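PDB 5O3Z: sorbitol-6-phosphate dehydrogenase from Erwinia amylovora CFBP1430, which catalyses the NAD-dependent interconversion of sorbitol 6-phosphate and fructose 6-phosphate, as a member of the short-chain dehydrogenase/reductase family. Local coordinates for residues F109-F121 against S156-T169. Sequence-based numbering, arbitrary orientation.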
# COMPACT_ATOMS: atom_id res chain seq x y z
N PHE A 109 -12.06 23.14 5.37
CA PHE A 109 -11.08 22.39 4.61
C PHE A 109 -9.75 23.06 4.83
O PHE A 109 -8.74 22.45 5.15
CB PHE A 109 -11.43 22.41 3.13
CG PHE A 109 -10.54 21.52 2.31
CD1 PHE A 109 -10.81 20.17 2.26
CD2 PHE A 109 -9.45 22.02 1.64
CE1 PHE A 109 -10.03 19.35 1.48
CE2 PHE A 109 -8.63 21.20 0.94
CZ PHE A 109 -8.91 19.86 0.88
N ASP A 110 -9.76 24.37 4.68
CA ASP A 110 -8.58 25.16 4.96
C ASP A 110 -8.01 25.02 6.37
O ASP A 110 -6.78 24.89 6.51
CB ASP A 110 -8.83 26.66 4.70
CG ASP A 110 -8.36 27.09 3.31
OD1 ASP A 110 -7.19 26.82 2.92
OD2 ASP A 110 -9.18 27.70 2.60
N LEU A 111 -8.88 25.10 7.38
CA LEU A 111 -8.46 24.94 8.77
C LEU A 111 -7.85 23.55 8.98
O LEU A 111 -6.75 23.40 9.46
CB LEU A 111 -9.67 25.16 9.69
CG LEU A 111 -9.41 25.34 11.20
CD1 LEU A 111 -8.45 26.49 11.53
CD2 LEU A 111 -10.77 25.54 11.87
N SER A 112 -8.55 22.52 8.52
CA SER A 112 -7.94 21.17 8.56
C SER A 112 -6.51 21.15 8.05
O SER A 112 -5.63 20.60 8.73
CB SER A 112 -8.79 20.12 7.84
OG SER A 112 -8.14 18.83 7.99
N LEU A 113 -6.24 21.82 6.92
CA LEU A 113 -4.87 21.85 6.37
C LEU A 113 -3.89 22.59 7.28
O LEU A 113 -2.74 22.18 7.46
CB LEU A 113 -4.84 22.44 4.96
CG LEU A 113 -5.69 21.70 3.91
CD1 LEU A 113 -5.53 22.36 2.54
CD2 LEU A 113 -5.37 20.23 3.82
N GLN A 114 -4.35 23.68 7.88
CA GLN A 114 -3.46 24.50 8.73
C GLN A 114 -3.04 23.69 9.99
O GLN A 114 -1.88 23.54 10.27
CB GLN A 114 -4.18 25.83 9.11
CG GLN A 114 -4.23 26.89 7.99
CD GLN A 114 -2.86 27.23 7.39
OE1 GLN A 114 -1.87 27.36 8.10
NE2 GLN A 114 -2.79 27.36 6.07
N VAL A 115 -4.02 23.17 10.70
CA VAL A 115 -3.84 22.50 11.98
C VAL A 115 -3.15 21.14 11.75
O VAL A 115 -2.15 20.84 12.40
CB VAL A 115 -5.17 22.37 12.73
CG1 VAL A 115 -5.00 21.58 14.03
CG2 VAL A 115 -5.73 23.75 13.08
N ASN A 116 -3.62 20.37 10.75
CA ASN A 116 -3.11 19.02 10.59
C ASN A 116 -1.86 18.90 9.83
O ASN A 116 -1.13 17.92 10.02
CB ASN A 116 -4.14 18.17 9.97
CG ASN A 116 -5.19 17.83 10.94
OD1 ASN A 116 -4.87 17.18 11.95
ND2 ASN A 116 -6.44 18.26 10.68
N LEU A 117 -1.57 19.88 8.98
CA LEU A 117 -0.50 19.77 8.05
C LEU A 117 0.49 20.87 8.13
O LEU A 117 1.65 20.60 8.28
CB LEU A 117 -1.06 19.61 6.61
CG LEU A 117 -0.18 19.20 5.44
CD1 LEU A 117 0.64 17.97 5.83
CD2 LEU A 117 -1.13 18.91 4.27
N VAL A 118 0.09 22.15 8.00
CA VAL A 118 1.07 23.21 8.01
C VAL A 118 1.77 23.32 9.41
O VAL A 118 2.97 23.57 9.52
CB VAL A 118 0.42 24.55 7.62
CG1 VAL A 118 1.30 25.73 7.97
CG2 VAL A 118 0.04 24.54 6.15
N GLY A 119 1.01 23.09 10.47
CA GLY A 119 1.58 23.05 11.81
C GLY A 119 2.64 22.00 11.92
O GLY A 119 3.67 22.21 12.55
N TYR A 120 2.41 20.86 11.25
CA TYR A 120 3.34 19.77 11.33
C TYR A 120 4.60 20.13 10.60
O TYR A 120 5.68 19.84 11.08
CB TYR A 120 2.69 18.45 10.89
CG TYR A 120 3.62 17.22 10.79
CD1 TYR A 120 4.66 17.00 11.68
CD2 TYR A 120 3.35 16.20 9.88
CE1 TYR A 120 5.49 15.88 11.59
CE2 TYR A 120 4.17 15.07 9.76
CZ TYR A 120 5.21 14.90 10.65
OH TYR A 120 6.00 13.81 10.59
N PHE A 121 4.47 20.79 9.44
CA PHE A 121 5.61 21.27 8.66
C PHE A 121 6.37 22.34 9.51
O PHE A 121 7.55 22.24 9.70
CB PHE A 121 5.07 21.81 7.30
CG PHE A 121 5.97 22.74 6.61
CD1 PHE A 121 6.98 22.29 5.84
CD2 PHE A 121 5.82 24.12 6.78
CE1 PHE A 121 7.84 23.17 5.20
CE2 PHE A 121 6.63 25.01 6.15
CZ PHE A 121 7.65 24.54 5.34
N SER A 156 -13.63 14.68 3.99
CA SER A 156 -12.63 15.05 3.00
C SER A 156 -11.48 15.90 3.52
O SER A 156 -10.32 15.66 3.16
CB SER A 156 -13.31 15.67 1.76
OG SER A 156 -13.81 16.98 2.03
N GLY A 157 -11.79 16.92 4.34
CA GLY A 157 -10.79 17.81 4.86
C GLY A 157 -9.80 17.12 5.74
O GLY A 157 -8.56 17.27 5.62
N TYR A 158 -10.36 16.29 6.60
CA TYR A 158 -9.59 15.44 7.49
C TYR A 158 -8.71 14.40 6.72
O TYR A 158 -7.55 14.33 6.96
CB TYR A 158 -10.52 14.81 8.52
CG TYR A 158 -9.81 14.20 9.74
CD1 TYR A 158 -9.12 15.01 10.66
CD2 TYR A 158 -9.83 12.80 9.98
CE1 TYR A 158 -8.50 14.47 11.78
CE2 TYR A 158 -9.19 12.24 11.10
CZ TYR A 158 -8.54 13.09 12.01
OH TYR A 158 -7.87 12.59 13.12
N SER A 159 -9.25 13.65 5.76
CA SER A 159 -8.43 12.69 5.01
C SER A 159 -7.33 13.32 4.15
O SER A 159 -6.22 12.85 4.14
CB SER A 159 -9.29 11.78 4.16
OG SER A 159 -9.93 10.81 4.99
N ALA A 160 -7.67 14.38 3.46
CA ALA A 160 -6.71 15.11 2.67
C ALA A 160 -5.47 15.50 3.53
O ALA A 160 -4.31 15.31 3.15
CB ALA A 160 -7.40 16.35 2.08
N ALA A 161 -5.75 16.02 4.72
CA ALA A 161 -4.71 16.55 5.56
C ALA A 161 -3.91 15.44 6.22
O ALA A 161 -2.75 15.57 6.32
CB ALA A 161 -5.33 17.42 6.62
N LYS A 162 -4.58 14.34 6.62
CA LYS A 162 -3.93 13.22 7.26
C LYS A 162 -3.14 12.40 6.27
O LYS A 162 -2.03 12.06 6.56
CB LYS A 162 -4.93 12.32 8.00
CG LYS A 162 -5.53 12.92 9.27
CD LYS A 162 -4.48 13.36 10.29
CE LYS A 162 -5.11 14.08 11.49
NZ LYS A 162 -4.12 14.29 12.60
N PHE A 163 -3.67 12.14 5.09
CA PHE A 163 -2.78 11.59 4.03
C PHE A 163 -1.57 12.49 3.75
O PHE A 163 -0.39 12.07 3.66
CB PHE A 163 -3.61 11.45 2.74
CG PHE A 163 -4.29 10.12 2.56
CD1 PHE A 163 -5.39 9.77 3.33
CD2 PHE A 163 -3.88 9.26 1.59
CE1 PHE A 163 -6.02 8.55 3.16
CE2 PHE A 163 -4.53 8.04 1.41
CZ PHE A 163 -5.62 7.72 2.14
N GLY A 164 -1.83 13.79 3.63
CA GLY A 164 -0.74 14.74 3.42
C GLY A 164 0.33 14.66 4.49
O GLY A 164 1.53 14.68 4.18
N GLY A 165 -0.10 14.42 5.71
CA GLY A 165 0.91 14.13 6.77
C GLY A 165 1.84 12.93 6.50
O GLY A 165 3.00 12.94 6.87
N VAL A 166 1.30 11.86 5.88
CA VAL A 166 2.14 10.70 5.53
C VAL A 166 3.17 11.12 4.56
O VAL A 166 4.33 10.81 4.73
CB VAL A 166 1.29 9.56 4.97
CG1 VAL A 166 2.25 8.43 4.49
CG2 VAL A 166 0.30 9.13 6.05
N GLY A 167 2.72 11.84 3.54
CA GLY A 167 3.65 12.40 2.54
C GLY A 167 4.75 13.26 3.14
O GLY A 167 5.93 13.14 2.79
N LEU A 168 4.34 14.16 4.04
CA LEU A 168 5.34 15.01 4.72
C LEU A 168 6.30 14.18 5.57
O LEU A 168 7.51 14.32 5.43
CB LEU A 168 4.66 16.09 5.55
CG LEU A 168 5.63 17.01 6.26
CD1 LEU A 168 6.63 17.66 5.32
CD2 LEU A 168 4.89 18.03 7.01
N THR A 169 5.76 13.21 6.33
CA THR A 169 6.59 12.24 7.07
C THR A 169 7.62 11.53 6.17
O THR A 169 8.76 11.40 6.58
CB THR A 169 5.73 11.20 7.85
OG1 THR A 169 5.19 11.74 9.05
CG2 THR A 169 6.53 9.99 8.18
O HOH W 1 -1.52 15.45 8.77
O HOH W 2 -1.64 16.14 12.19
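Lys162 and Asn116 meet at the middle of this helix pair. The first bond of the Lys162 side chain points away from the other helix, and the bend at chi2 (-56°) brings the end back, so that NZ makes a weak hydrogen bond to Asn116 OD1 (3.1 Å). On the way its CG lies 4.0 Å above the Tyr158 ring plane, over the ring centre. The other end of the Asn116 amide, ND2, gives two bent bonds to O and OG of Ser112, both acceptors about 20° out of the amide plane; being held at both ends limits the amide's rotation. Ser112 OG in turn gives a weak bond to Gly157 O at 2.9 Å. Between these polar groups Ala161 CB fits against Asn116 CB (3.6 Å).

Near Gly157 the helices come close, and Phe109 CD1 rests on the glycine CA at 3.5 Å; the same ring stacks on Phe121 of the second subunit. Farther along, Leu117 CD1 lies against the Gly164-Gly165 backbone, and Leu168 CD2 lies against Tyr120 CD2 and against the backbone and CB of Phe121. With CG anti to N (chi1 174°), Tyr120 sends its hydroxyl to Thr169 OG1 (2.7 Å), which meets the ring edge in plane and also bonds Ser185.

The wider pi-type turn at 114-118 accompanies an Asn116 carbonyl within hydrogen-bonding distance of two waters: one is also close to Ala161 O, the other accepts from Lys162 NZ. Tyr158 and Lys162 form the YxxxK signature of the SDR family, and the Asn116-water-lysine chain is consistent with the proton relay described for classical members, linking the active site to solvent.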